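Local coordinates for mandelate racemase/muconate lactonizing enzyme family protein (Azoarcus sp., PDB 2QDE), which belongs to the mandelate racemase/muconate lactonizing enzyme family of the enolase superfamily and holds a barium ion in its barrel domain, at residues N100-H112 with I269-Q281. Sequence-based numbering, arbitrary orientation.
Sequences NNQAKATVDFALH and IKTQKAGGLLKAQ
Leu277 lays its CD1 over one face of the His112 ring, 4.0 Å from the centroid, as a CH-pi contact. This is an interdomain contact of the enolase-superfamily fold. In the ring plane, His112 ND1 donates to Asp108 O, which fixes the ring's rotation. The Phe109 ring has Gln272 CG at its edge, while Leu277 CG and Thr271 OG1 approach obliquely; one face lies over Ala105 O of its own helix. Pro308 of helix 303-315 also touches Phe109 and Leu277.

Helix 101-112 of the N-terminal domain crosses the start of helix 277-281 of the TIM-barrel domain at 105°. Ala105 and Gly276 bring the backbones close, with 3.6 Å between their CA atoms. Ala105 CB rests on Gly276 N.

Asp108, from the other domain, accepts two backbone N-H bonds in the first turn of the barrel helix. Its CG is anti to the backbone N (chi1 171°), which brings the carboxylate to the helix start. Asp108 OD2 accepts from Leu277 N at 2.8 Å, from above the carboxylate plane. Asp108 OD1 accepts from Leu278 N at 3.3 Å on its syn side, and the helix end probably stabilises the negative charge.

Asn101 ND2 donates to Lys273 O and also to Glu251. Lys273 NZ forms a salt bridge with Asp246, a barium ligand. A water donates to Asp108 OD1 at 2.6 Å and accepts from Lys279 N at 3.1 Å.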
loop_
_atom_site.group_PDB
_atom_site.type_symbol
_atom_site.label_atom_id
_atom_site.label_comp_id
_atom_site.label_asym_id
_atom_site.label_seq_id
_atom_site.Cartn_x
_atom_site.Cartn_y
_atom_site.Cartn_z
ATOM N N ASN A 100 -0.696 30.790 12.485
ATOM C CA ASN A 100 -1.296 31.822 13.343
ATOM C C ASN A 100 -2.663 31.391 13.865
ATOM O O ASN A 100 -3.559 32.216 14.046
ATOM C CB ASN A 100 -1.452 33.138 12.571
ATOM C CG ASN A 100 -0.134 33.837 12.351
ATOM O OD1 ASN A 100 0.312 34.629 13.183
ATOM N ND2 ASN A 100 0.513 33.533 11.232
ATOM N N ASN A 101 -2.806 30.097 14.117
ATOM C CA ASN A 101 -4.060 29.531 14.597
ATOM C C ASN A 101 -4.637 30.204 15.841
ATOM O O ASN A 101 -5.846 30.413 15.914
ATOM C CB ASN A 101 -3.884 28.034 14.864
ATOM C CG ASN A 101 -3.503 27.267 13.613
ATOM O OD1 ASN A 101 -2.613 27.678 12.868
ATOM N ND2 ASN A 101 -4.172 26.145 13.377
ATOM N N GLN A 102 -3.791 30.542 16.812
ATOM C CA GLN A 102 -4.288 31.171 18.038
ATOM C C GLN A 102 -4.846 32.572 17.790
ATOM O O GLN A 102 -5.842 32.966 18.401
ATOM C CB GLN A 102 -3.185 31.218 19.093
ATOM C CG GLN A 102 -3.600 31.854 20.416
ATOM C CD GLN A 102 -2.592 31.595 21.521
ATOM O OE1 GLN A 102 -1.407 31.422 21.258
ATOM N NE2 GLN A 102 -3.058 31.577 22.767
ATOM N N ALA A 103 -4.201 33.314 16.893
ATOM C CA ALA A 103 -4.645 34.661 16.542
ATOM C C ALA A 103 -5.994 34.552 15.830
ATOM O O ALA A 103 -6.922 35.311 16.118
ATOM C CB ALA A 103 -3.624 35.328 15.635
ATOM N N LYS A 104 -6.092 33.602 14.904
ATOM C CA LYS A 104 -7.332 33.384 14.162
ATOM C C LYS A 104 -8.437 32.953 15.125
ATOM O O LYS A 104 -9.575 33.418 15.030
ATOM C CB LYS A 104 -7.145 32.298 13.097
ATOM C CG LYS A 104 -6.211 32.664 11.953
ATOM C CD LYS A 104 -5.939 31.442 11.072
ATOM C CE LYS A 104 -5.105 31.796 9.854
ATOM N NZ LYS A 104 -4.650 30.588 9.112
ATOM N N ALA A 105 -8.094 32.066 16.054
ATOM C CA ALA A 105 -9.059 31.572 17.028
ATOM C C ALA A 105 -9.625 32.723 17.853
ATOM O O ALA A 105 -10.825 32.791 18.100
ATOM C CB ALA A 105 -8.401 30.554 17.947
ATOM N N THR A 106 -8.749 33.624 18.276
ATOM C CA THR A 106 -9.157 34.768 19.073
ATOM C C THR A 106 -10.199 35.617 18.347
ATOM O O THR A 106 -11.179 36.066 18.951
ATOM C CB THR A 106 -7.942 35.623 19.428
ATOM O OG1 THR A 106 -7.013 34.822 20.166
ATOM C CG2 THR A 106 -8.354 36.816 20.280
ATOM N N VAL A 107 -9.986 35.833 17.054
ATOM C CA VAL A 107 -10.918 36.606 16.246
ATOM C C VAL A 107 -12.259 35.869 16.188
ATOM O O VAL A 107 -13.320 36.457 16.386
ATOM C CB VAL A 107 -10.373 36.788 14.809
ATOM C CG1 VAL A 107 -11.445 37.405 13.912
ATOM C CG2 VAL A 107 -9.134 37.667 14.837
ATOM N N ASP A 108 -12.184 34.568 15.924
ATOM C CA ASP A 108 -13.360 33.703 15.835
ATOM C C ASP A 108 -14.186 33.754 17.125
ATOM O O ASP A 108 -15.417 33.822 17.080
ATOM C CB ASP A 108 -12.899 32.264 15.549
ATOM C CG ASP A 108 -14.025 31.244 15.647
ATOM O OD1 ASP A 108 -14.427 30.680 14.604
ATOM O OD2 ASP A 108 -14.507 31.000 16.771
ATOM N N PHE A 109 -13.506 33.718 18.269
ATOM C CA PHE A 109 -14.183 33.757 19.567
ATOM C C PHE A 109 -15.001 35.034 19.731
ATOM O O PHE A 109 -16.151 34.984 20.171
ATOM C CB PHE A 109 -13.183 33.683 20.727
ATOM C CG PHE A 109 -12.362 32.419 20.764
ATOM C CD1 PHE A 109 -12.785 31.262 20.101
ATOM C CD2 PHE A 109 -11.166 32.384 21.481
ATOM C CE1 PHE A 109 -12.022 30.090 20.152
ATOM C CE2 PHE A 109 -10.395 31.220 21.539
ATOM C CZ PHE A 109 -10.827 30.074 20.872
ATOM N N ALA A 110 -14.395 36.170 19.387
ATOM C CA ALA A 110 -15.058 37.468 19.510
ATOM C C ALA A 110 -16.185 37.627 18.500
ATOM O O ALA A 110 -17.151 38.339 18.750
ATOM C CB ALA A 110 -14.038 38.610 19.352
ATOM N N LEU A 111 -16.068 36.974 17.351
ATOM C CA LEU A 111 -17.124 37.070 16.348
ATOM C C LEU A 111 -18.367 36.348 16.871
ATOM O O LEU A 111 -19.479 36.878 16.796
ATOM C CB LEU A 111 -16.663 36.463 15.015
ATOM C CG LEU A 111 -15.740 37.345 14.164
ATOM C CD1 LEU A 111 -15.110 36.529 13.043
ATOM C CD2 LEU A 111 -16.541 38.517 13.592
ATOM N N HIS A 112 -18.176 35.148 17.417
ATOM C CA HIS A 112 -19.300 34.383 17.953
ATOM C C HIS A 112 -19.942 35.123 19.122
ATOM O O HIS A 112 -21.160 35.108 19.280
ATOM C CB HIS A 112 -18.855 32.997 18.431
ATOM C CG HIS A 112 -18.687 31.999 17.327
ATOM N ND1 HIS A 112 -17.544 31.921 16.561
ATOM C CD2 HIS A 112 -19.525 31.044 16.855
ATOM C CE1 HIS A 112 -17.683 30.958 15.666
ATOM N NE2 HIS A 112 -18.875 30.411 15.823
ATOM N N ILE A 269 -7.832 18.092 21.760
ATOM C CA ILE A 269 -8.019 19.299 20.978
ATOM C C ILE A 269 -7.958 20.532 21.877
ATOM O O ILE A 269 -8.145 20.437 23.085
ATOM C CB ILE A 269 -9.391 19.281 20.259
ATOM C CG1 ILE A 269 -9.503 20.464 19.291
ATOM C CG2 ILE A 269 -10.517 19.354 21.286
ATOM C CD1 ILE A 269 -10.825 20.524 18.547
ATOM N N LYS A 270 -7.650 21.677 21.276
ATOM C CA LYS A 270 -7.654 22.964 21.975
ATOM C C LYS A 270 -8.238 23.902 20.934
ATOM O O LYS A 270 -7.838 23.859 19.771
ATOM C CB LYS A 270 -6.247 23.434 22.376
ATOM C CG LYS A 270 -5.651 22.698 23.569
ATOM C CD LYS A 270 -4.448 23.443 24.131
ATOM C CE LYS A 270 -3.804 22.694 25.297
ATOM N NZ LYS A 270 -3.262 21.382 24.877
ATOM N N THR A 271 -9.199 24.728 21.329
ATOM C CA THR A 271 -9.808 25.649 20.384
ATOM C C THR A 271 -8.771 26.556 19.728
ATOM O O THR A 271 -8.914 26.920 18.567
ATOM C CB THR A 271 -10.909 26.501 21.056
ATOM O OG1 THR A 271 -10.426 27.025 22.296
ATOM C CG2 THR A 271 -12.139 25.650 21.323
ATOM N N GLN A 272 -7.719 26.905 20.461
ATOM C CA GLN A 272 -6.681 27.764 19.900
ATOM C C GLN A 272 -5.794 27.017 18.900
ATOM O O GLN A 272 -5.242 27.616 17.981
ATOM C CB GLN A 272 -5.818 28.371 21.016
ATOM C CG GLN A 272 -6.568 29.357 21.904
ATOM C CD GLN A 272 -7.151 28.715 23.145
ATOM O OE1 GLN A 272 -7.463 27.521 23.159
ATOM N NE2 GLN A 272 -7.313 29.513 24.201
ATOM N N LYS A 273 -5.655 25.707 19.079
ATOM C CA LYS A 273 -4.841 24.916 18.164
ATOM C C LYS A 273 -5.604 24.740 16.856
ATOM O O LYS A 273 -5.047 24.896 15.763
ATOM C CB LYS A 273 -4.536 23.547 18.776
ATOM C CG LYS A 273 -3.727 22.628 17.875
ATOM C CD LYS A 273 -3.453 21.277 18.537
ATOM C CE LYS A 273 -4.745 20.544 18.901
ATOM N NZ LYS A 273 -4.474 19.170 19.423
ATOM N N ALA A 274 -6.888 24.420 16.982
ATOM C CA ALA A 274 -7.760 24.213 15.828
ATOM C C ALA A 274 -7.885 25.487 14.998
ATOM O O ALA A 274 -8.001 25.428 13.773
ATOM C CB ALA A 274 -9.139 23.752 16.289
ATOM N N GLY A 275 -7.883 26.635 15.677
ATOM C CA GLY A 275 -7.988 27.903 14.977
ATOM C C GLY A 275 -9.302 28.640 15.164
ATOM O O GLY A 275 -9.580 29.589 14.434
ATOM N N GLY A 276 -10.110 28.220 16.133
ATOM C CA GLY A 276 -11.386 28.879 16.357
ATOM C C GLY A 276 -12.515 27.875 16.512
ATOM O O GLY A 276 -12.333 26.689 16.253
ATOM N N LEU A 277 -13.686 28.348 16.926
ATOM C CA LEU A 277 -14.831 27.468 17.116
ATOM C C LEU A 277 -15.311 26.809 15.826
ATOM O O LEU A 277 -15.621 25.619 15.824
ATOM C CB LEU A 277 -15.979 28.231 17.787
ATOM C CG LEU A 277 -15.683 28.752 19.203
ATOM C CD1 LEU A 277 -16.823 29.668 19.667
ATOM C CD2 LEU A 277 -15.501 27.575 20.166
ATOM N N LEU A 278 -15.378 27.568 14.735
ATOM C CA LEU A 278 -15.810 26.999 13.465
ATOM C C LEU A 278 -14.798 25.947 13.014
ATOM O O LEU A 278 -15.175 24.838 12.658
ATOM C CB LEU A 278 -15.955 28.085 12.396
ATOM C CG LEU A 278 -16.281 27.602 10.979
ATOM C CD1 LEU A 278 -17.495 26.671 10.990
ATOM C CD2 LEU A 278 -16.529 28.802 10.082
ATOM N N LYS A 279 -13.515 26.303 13.036
ATOM C CA LYS A 279 -12.458 25.371 12.653
ATOM C C LYS A 279 -12.515 24.128 13.548
ATOM O O LYS A 279 -12.255 23.007 13.095
ATOM C CB LYS A 279 -11.081 26.043 12.768
ATOM C CG LYS A 279 -10.795 27.097 11.695
ATOM C CD LYS A 279 -10.554 26.474 10.323
ATOM C CE LYS A 279 -9.156 25.825 10.219
ATOM N NZ LYS A 279 -9.193 24.485 9.506
ATOM N N ALA A 280 -12.858 24.330 14.819
ATOM C CA ALA A 280 -12.966 23.225 15.761
ATOM C C ALA A 280 -14.103 22.283 15.352
ATOM O O ALA A 280 -13.971 21.070 15.458
ATOM C CB ALA A 280 -13.200 23.748 17.172
ATOM N N GLN A 281 -15.220 22.838 14.888
ATOM C CA GLN A 281 -16.345 22.000 14.469
ATOM C C GLN A 281 -15.932 21.111 13.296
ATOM O O GLN A 281 -16.320 19.946 13.222
ATOM C CB GLN A 281 -17.545 22.866 14.068
ATOM C CG GLN A 281 -18.156 23.663 15.216
ATOM C CD GLN A 281 -19.354 24.476 14.774
ATOM O OE1 GLN A 281 -20.503 24.161 15.113
ATOM N NE2 GLN A 281 -19.096 25.519 13.999
HETATM O O HOH W 1 -12.655 29.277 13.256
#